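Local coordinates for extracellular solute-binding protein, family 1 (Trichodesmium erythraeum IMS101, PDB 6G7N), which binds ferric iron and probably delivers it, as the solute-binding component, to an ABC transporter for iron uptake, at residues G1-S7 with L27-E33; R9-D14 with F264-E270; G70-I75 with G237-A242; W95-S99 with L252-V256. One frame throughout, in Å; residues are numbered along the deposited sequence. Where two conformers were deposited one is given.

Contact 1: G1-S7 with L27-E33; sequences GAINLYS and LKVNLIE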
loop_
_atom_site.group_PDB
_atom_site.type_symbol
_atom_site.label_atom_id
_atom_site.label_comp_id
_atom_site.label_asym_id
_atom_site.label_seq_id
_atom_site.Cartn_x
_atom_site.Cartn_y
_atom_site.Cartn_z
ATOM N N GLY A 1 13.080 26.273 12.803
ATOM C CA GLY A 1 11.686 26.583 12.390
ATOM C C GLY A 1 11.136 25.808 11.197
ATOM O O GLY A 1 10.175 26.251 10.558
ATOM N N ALA A 2 11.732 24.663 10.900
ATOM C CA ALA A 2 11.304 23.843 9.783
ATOM C C ALA A 2 11.581 22.389 10.038
ATOM O O ALA A 2 12.413 22.021 10.879
ATOM C CB ALA A 2 12.004 24.290 8.507
ATOM N N ILE A 3 10.911 21.559 9.257
ATOM C CA ILE A 3 11.277 20.160 9.132
ATOM C C ILE A 3 11.560 19.829 7.666
ATOM O O ILE A 3 10.951 20.407 6.764
ATOM C CB ILE A 3 10.208 19.219 9.691
ATOM C CG1 ILE A 3 8.865 19.409 8.976
ATOM C CG2 ILE A 3 10.063 19.441 11.181
ATOM C CD1 ILE A 3 7.898 18.300 9.266
ATOM N N ASN A 4 12.438 18.860 7.453
ATOM C CA ASN A 4 12.756 18.363 6.125
ATOM C C ASN A 4 12.077 17.018 5.917
ATOM O O ASN A 4 12.456 16.020 6.543
ATOM C CB ASN A 4 14.267 18.263 5.973
ATOM C CG ASN A 4 14.942 19.600 6.145
ATOM O OD1 ASN A 4 14.537 20.575 5.525
ATOM N ND2 ASN A 4 15.953 19.655 7.006
ATOM N N LEU A 5 11.074 17.033 5.036
ATOM C CA LEU A 5 10.281 15.852 4.688
ATOM C C LEU A 5 10.819 15.239 3.409
ATOM O O LEU A 5 10.731 15.865 2.347
ATOM C CB LEU A 5 8.840 16.291 4.493
ATOM C CG LEU A 5 7.865 15.233 3.970
ATOM C CD1 LEU A 5 7.786 13.977 4.835
ATOM C CD2 LEU A 5 6.468 15.816 3.735
ATOM N N TYR A 6 11.392 14.038 3.521
ATOM C CA TYR A 6 11.850 13.253 2.348
ATOM C C TYR A 6 10.722 12.264 2.049
ATOM O O TYR A 6 10.442 11.370 2.835
ATOM C CB TYR A 6 13.122 12.486 2.673
ATOM C CG TYR A 6 14.427 13.256 2.629
ATOM C CD1 TYR A 6 14.551 14.533 3.163
ATOM C CD2 TYR A 6 15.566 12.646 2.122
ATOM C CE1 TYR A 6 15.771 15.201 3.148
ATOM C CE2 TYR A 6 16.788 13.284 2.125
ATOM C CZ TYR A 6 16.898 14.563 2.631
ATOM O OH TYR A 6 18.134 15.181 2.636
ATOM N N SER A 7 10.034 12.445 0.924
ATOM C CA SER A 7 8.840 11.646 0.629
ATOM C C SER A 7 8.768 11.226 -0.825
ATOM O O SER A 7 9.036 12.018 -1.732
ATOM C CB SER A 7 7.575 12.424 0.963
ATOM O OG SER A 7 6.427 11.649 0.667
ATOM N N LEU A 27 5.961 25.616 12.119
ATOM C CA LEU A 27 7.065 24.957 11.424
ATOM C C LEU A 27 6.785 24.845 9.938
ATOM O O LEU A 27 5.740 24.346 9.554
ATOM C CB LEU A 27 7.237 23.557 11.982
ATOM C CG LEU A 27 7.699 23.500 13.432
ATOM C CD1 LEU A 27 7.615 22.074 13.934
ATOM C CD2 LEU A 27 9.103 24.055 13.644
ATOM N N LYS A 28 7.718 25.310 9.109
ATOM C CA LYS A 28 7.656 25.124 7.671
ATOM C C LYS A 28 7.996 23.674 7.341
ATOM O O LYS A 28 8.764 23.019 8.045
ATOM C CB LYS A 28 8.641 26.058 6.970
ATOM C CG LYS A 28 8.588 25.993 5.462
ATOM C CD LYS A 28 9.535 26.967 4.787
ATOM C CE LYS A 28 9.454 26.803 3.274
ATOM N NZ LYS A 28 10.381 27.725 2.580
ATOM N N VAL A 29 7.412 23.195 6.250
ATOM C CA VAL A 29 7.728 21.881 5.688
ATOM C C VAL A 29 8.535 22.063 4.406
ATOM O O VAL A 29 8.017 22.622 3.427
ATOM C CB VAL A 29 6.464 21.066 5.376
ATOM C CG1 VAL A 29 6.834 19.699 4.796
ATOM C CG2 VAL A 29 5.580 20.941 6.624
ATOM N N ASN A 30 9.795 21.616 4.430
ATOM C CA ASN A 30 10.644 21.600 3.246
ATOM C C ASN A 30 10.534 20.205 2.636
ATOM O O ASN A 30 10.908 19.229 3.263
ATOM C CB ASN A 30 12.093 21.862 3.623
ATOM C CG ASN A 30 12.323 23.238 4.200
ATOM O OD1 ASN A 30 11.703 24.216 3.780
ATOM N ND2 ASN A 30 13.234 23.318 5.172
ATOM N N LEU A 31 10.032 20.124 1.409
ATOM C CA LEU A 31 9.802 18.859 0.724
ATOM C C LEU A 31 10.968 18.467 -0.169
ATOM O O LEU A 31 11.359 19.266 -1.035
ATOM C CB LEU A 31 8.526 18.959 -0.105
ATOM C CG LEU A 31 8.173 17.708 -0.901
ATOM C CD1 LEU A 31 7.759 16.534 -0.023
ATOM C CD2 LEU A 31 7.060 18.034 -1.872
ATOM N N ILE A 32 11.494 17.257 0.031
ATOM C CA ILE A 32 12.488 16.627 -0.838
ATOM C C ILE A 32 11.824 15.379 -1.388
ATOM O O ILE A 32 11.394 14.537 -0.641
ATOM C CB ILE A 32 13.773 16.264 -0.035
ATOM C CG1 ILE A 32 14.423 17.533 0.583
ATOM C CG2 ILE A 32 14.771 15.492 -0.878
ATOM C CD1 ILE A 32 14.758 18.637 -0.372
ATOM N N GLU A 33 11.718 15.273 -2.705
ATOM C CA GLU A 33 11.090 14.123 -3.312
ATOM C C GLU A 33 12.065 13.163 -3.940
ATOM O O GLU A 33 13.185 13.536 -4.322
ATOM C CB GLU A 33 10.062 14.585 -4.344
ATOM C CG GLU A 33 8.918 15.406 -3.787
ATOM C CD GLU A 33 7.858 15.665 -4.831
ATOM O OE1 GLU A 33 7.928 16.721 -5.506
ATOM O OE2 GLU A 33 6.970 14.800 -5.020
HETATM O O HOH W 1 6.878 12.493 -3.473
#
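Two neighbouring parallel strands, 2-7 and 28-33, pair here as the two strands of a beta-alpha-beta unit whose connecting helix is 15-25. Their axes approach to 4.7 Å at 26°, and a regular ladder joins them: K28 N donates to G1 O (3.0 Å), I3 N to K28 O (2.9 Å), N30 N to I3 O (2.9 Å), L5 N to N30 O (2.8 Å), I32 N to L5 O (2.8 Å) and S7 N to I32 O (2.9 Å). In this backbone ladder the odd residues of 1-7 bond to the even residues of 28-32, as parallel pairing requires. I3, V29, L5 and L31 share one face, where L5 CD2 meets L31 CD1 at 4.0 Å; branched aliphatic residues fill such a face without polar cost. On the other face, N30 ND2 donates to N4 OD1 (3.1 Å), while N4 ND2 bonds P51 O. Beside them I32 CG2 sits 4.0 Å over the centre of the Y6 ring, a CH-pi contact, and the Y6 hydroxyl bonds E46. A water joins S7 O to E33 OE2. Helix 15-25 covers the L5 and V29 face through Y18, helix 36-46 packs on Y6 and I32, and strand 54-58 pairs with the far edge of strand 2-7.

Contact 2: R9-D14 with F264-E270; sequences RHYDTD and FSEGNNE. With DAL (D-alanine), chain C.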
loop_
_atom_site.group_PDB
_atom_site.type_symbol
_atom_site.label_atom_id
_atom_site.label_comp_id
_atom_site.label_asym_id
_atom_site.label_seq_id
_atom_site.Cartn_x
_atom_site.Cartn_y
_atom_site.Cartn_z
ATOM N N ARG A 9 5.683 10.028 -1.610
ATOM C CA ARG A 9 4.210 9.878 -1.502
ATOM C C ARG A 9 3.469 11.219 -1.577
ATOM O O ARG A 9 2.249 11.283 -1.386
ATOM C CB ARG A 9 3.921 9.105 -0.180
ATOM C CG ARG A 9 2.461 8.898 0.292
ATOM C CD ARG A 9 1.510 8.277 -0.720
ATOM N NE ARG A 9 0.163 8.133 -0.171
ATOM C CZ ARG A 9 -0.687 9.144 -0.034
ATOM N NH1 ARG A 9 -0.375 10.361 -0.438
ATOM N NH2 ARG A 9 -1.880 8.922 0.518
ATOM N N HIS A 10 4.185 12.288 -1.916
ATOM C CA HIS A 10 3.561 13.602 -2.007
ATOM C C HIS A 10 2.650 13.680 -3.242
ATOM O O HIS A 10 3.047 13.331 -4.350
ATOM C CB HIS A 10 4.647 14.702 -2.096
ATOM C CG HIS A 10 4.113 16.064 -2.399
ATOM N ND1 HIS A 10 3.623 16.914 -1.430
ATOM C CD2 HIS A 10 3.986 16.703 -3.585
ATOM C CE1 HIS A 10 3.233 18.037 -2.021
ATOM N NE2 HIS A 10 3.432 17.925 -3.327
ATOM N N TYR A 11 1.451 14.217 -3.039
ATOM C CA TYR A 11 0.551 14.688 -4.105
ATOM C C TYR A 11 0.325 16.182 -3.906
ATOM O O TYR A 11 0.434 16.685 -2.791
ATOM C CB TYR A 11 -0.763 13.906 -4.109
ATOM C CG TYR A 11 -0.560 12.504 -4.591
ATOM C CD1 TYR A 11 -0.481 12.204 -5.944
ATOM C CD2 TYR A 11 -0.342 11.464 -3.692
ATOM C CE1 TYR A 11 -0.252 10.896 -6.368
ATOM C CE2 TYR A 11 -0.102 10.172 -4.103
ATOM C CZ TYR A 11 -0.068 9.882 -5.437
ATOM O OH TYR A 11 0.171 8.582 -5.845
ATOM N N ASP A 12 -0.012 16.912 -4.975
ATOM C CA ASP A 12 -0.180 18.380 -4.922
ATOM C C ASP A 12 -1.137 18.844 -3.838
ATOM O O ASP A 12 -0.928 19.876 -3.190
ATOM C CB ASP A 12 -0.684 18.893 -6.290
ATOM C CG ASP A 12 -0.531 20.407 -6.460
ATOM O OD1 ASP A 12 0.521 20.938 -6.066
ATOM O OD2 ASP A 12 -1.444 21.063 -7.009
ATOM N N THR A 13 -2.210 18.083 -3.665
ATOM C CA THR A 13 -3.206 18.398 -2.668
ATOM C C THR A 13 -2.645 18.347 -1.223
ATOM O O THR A 13 -3.231 18.965 -0.325
ATOM C CB THR A 13 -4.423 17.469 -2.823
ATOM O OG1 THR A 13 -3.976 16.114 -2.894
ATOM C CG2 THR A 13 -5.226 17.794 -4.086
ATOM N N ASP A 14 -1.500 17.694 -1.013
ATOM C CA ASP A 14 -0.887 17.650 0.302
ATOM C C ASP A 14 -0.326 19.002 0.740
ATOM O O ASP A 14 -0.084 19.195 1.917
ATOM C CB ASP A 14 0.241 16.593 0.367
ATOM C CG ASP A 14 -0.257 15.151 0.188
ATOM O OD1 ASP A 14 -1.441 14.891 0.482
ATOM O OD2 ASP A 14 0.541 14.280 -0.237
ATOM N N PHE A 264 -4.927 13.703 3.496
ATOM C CA PHE A 264 -3.860 12.803 3.089
ATOM C C PHE A 264 -4.428 11.566 2.410
ATOM O O PHE A 264 -3.902 11.120 1.379
ATOM C CB PHE A 264 -3.023 12.412 4.305
ATOM C CG PHE A 264 -1.844 11.550 3.975
ATOM C CD1 PHE A 264 -0.774 12.030 3.223
ATOM C CD2 PHE A 264 -1.832 10.208 4.353
ATOM C CE1 PHE A 264 0.297 11.210 2.924
ATOM C CE2 PHE A 264 -0.773 9.395 4.029
ATOM C CZ PHE A 264 0.294 9.906 3.330
ATOM N N SER A 265 -5.468 10.967 2.990
ATOM C CA SER A 265 -6.022 9.748 2.407
ATOM C C SER A 265 -6.691 10.050 1.069
ATOM O O SER A 265 -6.481 9.354 0.067
ATOM C CB SER A 265 -6.986 9.062 3.389
ATOM O OG SER A 265 -6.372 8.855 4.656
ATOM N N GLU A 266 -7.496 11.106 1.024
ATOM C CA GLU A 266 -8.243 11.417 -0.171
ATOM C C GLU A 266 -7.365 11.840 -1.324
ATOM O O GLU A 266 -7.736 11.608 -2.482
ATOM C CB GLU A 266 -9.341 12.429 0.116
ATOM C CG GLU A 266 -10.404 11.820 1.013
ATOM C CD GLU A 266 -11.586 12.714 1.273
ATOM O OE1 GLU A 266 -11.660 13.850 0.727
ATOM O OE2 GLU A 266 -12.462 12.278 2.063
ATOM N N GLY A 267 -6.167 12.347 -1.036
ATOM C CA GLY A 267 -5.235 12.763 -2.070
ATOM C C GLY A 267 -4.840 11.618 -3.007
ATOM O O GLY A 267 -4.445 11.866 -4.146
ATOM N N ASN A 268 -4.876 10.382 -2.522
ATOM C CA ASN A 268 -4.661 9.226 -3.367
ATOM C C ASN A 268 -5.782 8.207 -3.309
ATOM O O ASN A 268 -5.541 7.027 -3.589
ATOM C CB ASN A 268 -3.310 8.556 -3.069
ATOM C CG ASN A 268 -2.913 7.539 -4.127
ATOM O OD1 ASN A 268 -3.149 7.759 -5.339
ATOM N ND2 ASN A 268 -2.263 6.448 -3.704
ATOM N N ASN A 269 -6.987 8.631 -2.958
ATOM C CA ASN A 269 -8.119 7.717 -2.899
ATOM C C ASN A 269 -7.877 6.491 -2.033
ATOM O O ASN A 269 -8.374 5.411 -2.331
ATOM C CB ASN A 269 -8.576 7.305 -4.304
ATOM C CG ASN A 269 -8.903 8.493 -5.156
ATOM O OD1 ASN A 269 -9.770 9.282 -4.821
ATOM N ND2 ASN A 269 -8.182 8.645 -6.262
ATOM N N GLU A 270 -7.151 6.697 -0.930
ATOM C CA GLU A 270 -6.884 5.687 0.089
ATOM C C GLU A 270 -7.873 5.846 1.254
ATOM O O GLU A 270 -8.606 6.846 1.342
ATOM C CB GLU A 270 -5.412 5.747 0.540
ATOM C CG GLU A 270 -4.488 5.292 -0.561
ATOM C CD GLU A 270 -3.018 5.275 -0.179
ATOM O OE1 GLU A 270 -2.663 4.719 0.907
ATOM O OE2 GLU A 270 -2.183 5.776 -0.973
HETATM N N DAL C . 2.201 4.174 -6.662
HETATM C CA DAL C . 1.952 5.527 -6.062
HETATM C CB DAL C . 3.264 6.267 -5.855
HETATM C C DAL C . 1.147 5.474 -4.804
HETATM O O DAL C . 0.672 4.361 -4.501
HETATM O OXT DAL C . 1.003 6.540 -4.146
HETATM O O HOH W 2 -2.261 12.404 -0.424
HETATM O O HOH W 3 -4.511 14.459 -5.039
#
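Buried R9 makes the largest share of this contact, and its guanidinium is well satisfied. R9 NH2 donates to F264 O (3.1 Å) and bonds S99 OG; R9 NE makes a long salt bridge to E270 OE2 (3.4 Å) and bonds S234; R9 NH1 donates to a water (2.8 Å) that also reaches D14 OD1 and F264 O. The flat cation stacks on the F264 ring, centres 4.0 Å apart and planes at 6°, a cation-pi contact. E270 OE2 also accepts from N268 ND2 (2.8 Å) and pairs with R101, while its OE1 bonds S99; N268 OD1 accepts from R201. D14 OD2 takes the Y11 amide (Y11 N to OD2, 2.9 Å). G267, lacking a side chain, lets T13 OG1 come to 3.7 Å from its CA, and a second water joins T13 OG1 to G267 O. R9, Y11 and N268 line the ligand pocket; Y11 OH lies 2.8 Å from D-alanine OXT. A Schellman motif with N269 at positive phi ends helix 258-266, so the loop between strand 2-7 and helix 15-25 meets that helix end, with strand 96-108 and helix 196-204 alongside.

Contact 3: G70-I75 with G237-A242; sequences GILQPI and GVVKNA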
loop_
_atom_site.group_PDB
_atom_site.type_symbol
_atom_site.label_atom_id
_atom_site.label_comp_id
_atom_site.label_asym_id
_atom_site.label_seq_id
_atom_site.Cartn_x
_atom_site.Cartn_y
_atom_site.Cartn_z
ATOM N N GLY A 70 18.814 1.300 8.822
ATOM C CA GLY A 70 19.222 2.030 10.008
ATOM C C GLY A 70 18.916 3.498 9.929
ATOM O O GLY A 70 19.502 4.269 10.677
ATOM N N ILE A 71 17.993 3.916 9.052
ATOM C CA ILE A 71 17.753 5.347 8.874
ATOM C C ILE A 71 16.613 5.913 9.722
ATOM O O ILE A 71 16.307 7.113 9.589
ATOM C CB ILE A 71 17.550 5.740 7.402
ATOM C CG1 ILE A 71 16.272 5.135 6.812
ATOM C CG2 ILE A 71 18.796 5.355 6.595
ATOM C CD1 ILE A 71 15.777 5.863 5.580
ATOM N N LEU A 72 15.991 5.090 10.574
ATOM C CA LEU A 72 14.860 5.531 11.392
ATOM C C LEU A 72 15.186 5.448 12.877
ATOM O O LEU A 72 16.048 4.698 13.285
ATOM C CB LEU A 72 13.631 4.674 11.084
ATOM C CG LEU A 72 13.153 4.688 9.624
ATOM C CD1 LEU A 72 12.030 3.684 9.391
ATOM C CD2 LEU A 72 12.739 6.055 9.168
ATOM N N GLN A 73 14.484 6.231 13.691
ATOM C CA GLN A 73 14.571 6.133 15.141
ATOM C C GLN A 73 13.190 5.899 15.742
ATOM O O GLN A 73 12.194 6.385 15.217
ATOM C CB GLN A 73 15.219 7.368 15.775
ATOM C CG GLN A 73 14.484 8.685 15.539
ATOM C CD GLN A 73 15.095 9.836 16.330
ATOM O OE1 GLN A 73 15.108 9.819 17.555
ATOM N NE2 GLN A 73 15.598 10.846 15.617
ATOM N N PRO A 74 13.147 5.161 16.856
ATOM C CA PRO A 74 11.827 4.826 17.429
ATOM C C PRO A 74 11.177 6.002 18.137
ATOM O O PRO A 74 11.856 6.770 18.810
ATOM C CB PRO A 74 12.153 3.706 18.416
ATOM C CG PRO A 74 13.567 3.990 18.831
ATOM C CD PRO A 74 14.235 4.491 17.578
ATOM N N ILE A 75 9.863 6.115 18.020
ATOM C CA ILE A 75 9.078 7.171 18.612
ATOM C C ILE A 75 7.959 6.598 19.451
ATOM O O ILE A 75 7.187 5.786 18.953
ATOM C CB ILE A 75 8.484 8.072 17.489
ATOM C CG1 ILE A 75 9.565 8.693 16.620
ATOM C CG2 ILE A 75 7.561 9.140 18.094
ATOM C CD1 ILE A 75 10.507 9.602 17.322
ATOM N N GLY A 237 8.244 7.660 9.149
ATOM C CA GLY A 237 8.881 7.667 10.455
ATOM C C GLY A 237 9.837 8.840 10.591
ATOM O O GLY A 237 10.086 9.582 9.631
ATOM N N VAL A 238 10.326 9.008 11.821
ATOM C CA VAL A 238 11.345 10.033 12.135
ATOM C C VAL A 238 12.710 9.461 11.798
ATOM O O VAL A 238 13.067 8.335 12.190
ATOM C CB VAL A 238 11.226 10.472 13.589
ATOM C CG1 VAL A 238 12.298 11.491 13.940
ATOM C CG2 VAL A 238 9.846 11.068 13.838
ATOM N N VAL A 239 13.489 10.263 11.079
ATOM C CA VAL A 239 14.823 9.845 10.632
ATOM C C VAL A 239 15.830 9.828 11.787
ATOM O O VAL A 239 15.768 10.687 12.687
ATOM C CB VAL A 239 15.260 10.730 9.448
ATOM C CG1 VAL A 239 16.686 10.457 9.003
ATOM C CG2 VAL A 239 14.293 10.561 8.280
ATOM N N LYS A 240 16.778 8.887 11.734
ATOM C CA LYS A 240 17.746 8.649 12.800
ATOM C C LYS A 240 18.451 9.907 13.243
ATOM O O LYS A 240 18.549 10.164 14.454
ATOM C CB LYS A 240 18.751 7.600 12.358
ATOM C CG LYS A 240 19.819 7.308 13.409
ATOM C CD LYS A 240 20.619 6.065 13.111
ATOM C CE LYS A 240 19.953 4.820 13.658
ATOM N NZ LYS A 240 20.632 3.583 13.172
ATOM N N ASN A 241 18.919 10.712 12.308
ATOM C CA ASN A 241 19.676 11.882 12.802
ATOM C C ASN A 241 18.921 13.180 12.664
ATOM O O ASN A 241 19.526 14.227 12.590
ATOM C CB ASN A 241 21.083 11.952 12.200
ATOM C CG ASN A 241 21.882 10.684 12.445
ATOM O OD1 ASN A 241 22.092 9.874 11.515
ATOM N ND2 ASN A 241 22.302 10.476 13.691
ATOM N N ALA A 242 17.593 13.116 12.726
ATOM C CA ALA A 242 16.759 14.266 12.488
ATOM C C ALA A 242 17.282 15.511 13.201
ATOM O O ALA A 242 17.432 15.502 14.425
ATOM C CB ALA A 242 15.359 13.986 12.971
HETATM O O HOH W 4 9.915 6.862 13.592
HETATM O O HOH W 5 17.168 13.243 16.451
#
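The backbones of 70-75 and 237-242 run antiparallel over a short span, with L72 and V239 a non-hydrogen-bonded pair whose CA atoms lie 4.4 Å apart. Backbone bonds flank this pair: K240 N donates to I71 O (2.8 Å) and Q73 N to V238 O (2.9 Å). The return bond between Q73 and V238 is replaced by a water, which accepts from V238 N and donates to Q73 O, 2.8 Å from each. G70, at positive phi, closes the preceding helix with a Schellman motif, a conformation glycine adopts easily. From V239 to A242 the other chain folds into a type I turn, with A242 N bonded to V239 O (3.0 Å). Long polar side chains tie this turn to its partner. K240 is flexible enough to bring NZ to G70 O (2.8 Å), and Q73 NE2 donates to V239 O (2.9 Å), while a second water links Q73 NE2 with A242 O. I75 CG1 packs on V238 CG2 at 3.7 Å, beta-branched residues suiting an extended chain beside a core. Side-chain-free G237 leaves room for L72 CD2, 4.3 Å from G237 C. Strand 72-73 thus adds a short edge to strand 231-239, with helix 245-255 packed on I75 and V238, helix 60-68 on I71 and L72, and helix 36-46 on I71 and V239.

Contact 4: W95-S99 with L252-V256; sequences WFGFS and LEYLV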
loop_
_atom_site.group_PDB
_atom_site.type_symbol
_atom_site.label_atom_id
_atom_site.label_comp_id
_atom_site.label_asym_id
_atom_site.label_seq_id
_atom_site.Cartn_x
_atom_site.Cartn_y
_atom_site.Cartn_z
ATOM N N TRP A 95 8.174 3.174 12.399
ATOM C CA TRP A 95 7.395 3.760 11.335
ATOM C C TRP A 95 5.931 3.454 11.613
ATOM O O TRP A 95 5.595 2.578 12.410
ATOM C CB TRP A 95 7.840 3.268 9.931
ATOM C CG TRP A 95 8.022 1.795 9.812
ATOM C CD1 TRP A 95 9.232 1.149 9.857
ATOM C CD2 TRP A 95 7.023 0.774 9.657
ATOM N NE1 TRP A 95 9.050 -0.212 9.748
ATOM C CE2 TRP A 95 7.704 -0.461 9.649
ATOM C CE3 TRP A 95 5.608 0.781 9.570
ATOM C CZ2 TRP A 95 7.032 -1.667 9.564
ATOM C CZ3 TRP A 95 4.955 -0.416 9.500
ATOM C CH2 TRP A 95 5.649 -1.623 9.488
ATOM N N PHE A 96 5.091 4.182 10.894
ATOM C CA PHE A 96 3.653 4.257 11.189
ATOM C C PHE A 96 2.892 4.438 9.895
ATOM O O PHE A 96 3.292 5.224 9.042
ATOM C CB PHE A 96 3.379 5.487 12.094
ATOM C CG PHE A 96 4.156 5.473 13.386
ATOM C CD1 PHE A 96 5.470 5.963 13.420
ATOM C CD2 PHE A 96 3.643 4.898 14.543
ATOM C CE1 PHE A 96 6.227 5.893 14.575
ATOM C CE2 PHE A 96 4.422 4.819 15.696
ATOM C CZ PHE A 96 5.697 5.312 15.696
ATOM N N GLY A 97 1.738 3.771 9.785
ATOM C CA GLY A 97 0.837 4.033 8.677
ATOM C C GLY A 97 -0.052 5.245 8.893
ATOM O O GLY A 97 -0.571 5.432 9.973
ATOM N N PHE A 98 -0.239 6.000 7.803
ATOM C CA PHE A 98 -1.096 7.180 7.812
ATOM C C PHE A 98 -2.251 7.115 6.825
ATOM O O PHE A 98 -3.241 7.815 7.020
ATOM C CB PHE A 98 -0.290 8.457 7.625
ATOM C CG PHE A 98 0.700 8.670 8.751
ATOM C CD1 PHE A 98 0.287 9.139 9.982
ATOM C CD2 PHE A 98 2.034 8.358 8.602
ATOM C CE1 PHE A 98 1.182 9.279 11.027
ATOM C CE2 PHE A 98 2.931 8.469 9.654
ATOM C CZ PHE A 98 2.508 8.945 10.861
ATOM N N SER A 99 -2.167 6.267 5.791
ATOM C CA SER A 99 -3.344 5.897 4.987
ATOM C C SER A 99 -3.199 4.422 4.637
ATOM O O SER A 99 -2.110 3.857 4.747
ATOM C CB SER A 99 -3.586 6.797 3.769
ATOM O OG SER A 99 -2.586 6.656 2.802
ATOM N N LEU A 252 4.213 13.984 12.531
ATOM C CA LEU A 252 3.525 12.688 12.540
ATOM C C LEU A 252 2.228 12.740 13.329
ATOM O O LEU A 252 1.198 12.188 12.910
ATOM C CB LEU A 252 4.431 11.585 13.077
ATOM C CG LEU A 252 5.742 11.326 12.321
ATOM C CD1 LEU A 252 6.352 10.053 12.848
ATOM C CD2 LEU A 252 5.528 11.264 10.793
ATOM N N GLU A 253 2.258 13.402 14.481
ATOM C CA GLU A 253 1.040 13.508 15.289
ATOM C C GLU A 253 -0.035 14.302 14.551
ATOM O O GLU A 253 -1.216 13.951 14.599
ATOM C CB GLU A 253 1.347 14.104 16.640
ATOM C CG GLU A 253 2.142 13.158 17.513
ATOM C CD GLU A 253 2.515 13.693 18.890
ATOM O OE1 GLU A 253 2.557 14.922 19.083
ATOM O OE2 GLU A 253 2.846 12.862 19.772
ATOM N N TYR A 254 0.350 15.381 13.869
ATOM C CA TYR A 254 -0.612 16.135 13.081
ATOM C C TYR A 254 -1.287 15.264 12.022
ATOM O O TYR A 254 -2.492 15.391 11.777
ATOM C CB TYR A 254 0.095 17.349 12.459
ATOM C CG TYR A 254 -0.734 17.981 11.383
ATOM C CD1 TYR A 254 -1.873 18.723 11.669
ATOM C CD2 TYR A 254 -0.437 17.742 10.034
ATOM C CE1 TYR A 254 -2.665 19.229 10.635
ATOM C CE2 TYR A 254 -1.216 18.226 9.030
ATOM C CZ TYR A 254 -2.328 18.954 9.321
ATOM O OH TYR A 254 -3.143 19.376 8.285
ATOM N N LEU A 255 -0.530 14.347 11.413
ATOM C CA LEU A 255 -1.084 13.502 10.360
ATOM C C LEU A 255 -2.220 12.597 10.799
ATOM O O LEU A 255 -2.989 12.149 9.933
ATOM C CB LEU A 255 0.002 12.672 9.688
ATOM C CG LEU A 255 1.011 13.440 8.824
ATOM C CD1 LEU A 255 2.053 12.453 8.315
ATOM C CD2 LEU A 255 0.350 14.146 7.674
ATOM N N VAL A 256 -2.341 12.302 12.101
ATOM C CA VAL A 256 -3.459 11.484 12.569
ATOM C C VAL A 256 -4.680 12.299 12.958
ATOM O O VAL A 256 -5.704 11.719 13.324
ATOM C CB VAL A 256 -3.079 10.478 13.668
ATOM C CG1 VAL A 256 -1.935 9.588 13.196
ATOM C CG2 VAL A 256 -2.730 11.144 14.986
#
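Apolar packing accounts for this buried contact between the start of strand 96-108 and the last turn of helix 245-255. F98 is its centre: F98 CZ lies 3.8 Å from L252 CD2, F98 CD1 3.6 Å from L255 CB, and F98 CE1 3.8 Å from V256 CG1, which meets the ring at its edge. F96 adds a looser touch, its CD1 4.2 Å from L252 CD1. The one CH-pi interaction is made by L255, whose CD1 stands 4.0 Å from the F98 ring centre and almost on the ring normal. A broad flat ring suits this place because it can present a face to one aliphatic residue and an edge to another. Polar links run through neighbours: Q261 NE2 bonds both F98 O and L255 O, joining strand and helix end, while S99 OG bonds E270. F98 and S99 both face S234 on strand 231-239, a classic beta bulge, where the strand turns a corner. Helix packed against sheet through such a hydrophobic layer is typical of the alpha/beta lobes of periplasmic-type solute-binding proteins.

All four contacts belong to one lobe, the first, third and fourth reaching the same mixed sheet. Contacts 1 and 2 cross along the chain: the loop 9-14 follows strand 2-7, before strand 28-33, and is met by residues 264-270, so contacts 3 and 4 fall within that long span, their own segments alternating. Contacts 3 and 4, with centres about 14 Å apart, touch where V238 meets L252, and strands 231-239 and 96-108 are sheet neighbours. Contacts 2 and 4, about 13 Å between centres, meet at S99, which bonds R9 and E270. Contacts 1 and 2 touch through L31 and H10. Contact 4 thus meets, through S99, the pocket residue R9 of contact 2, while contact 3 lies farthest from contact 2, about 23 Å between centres.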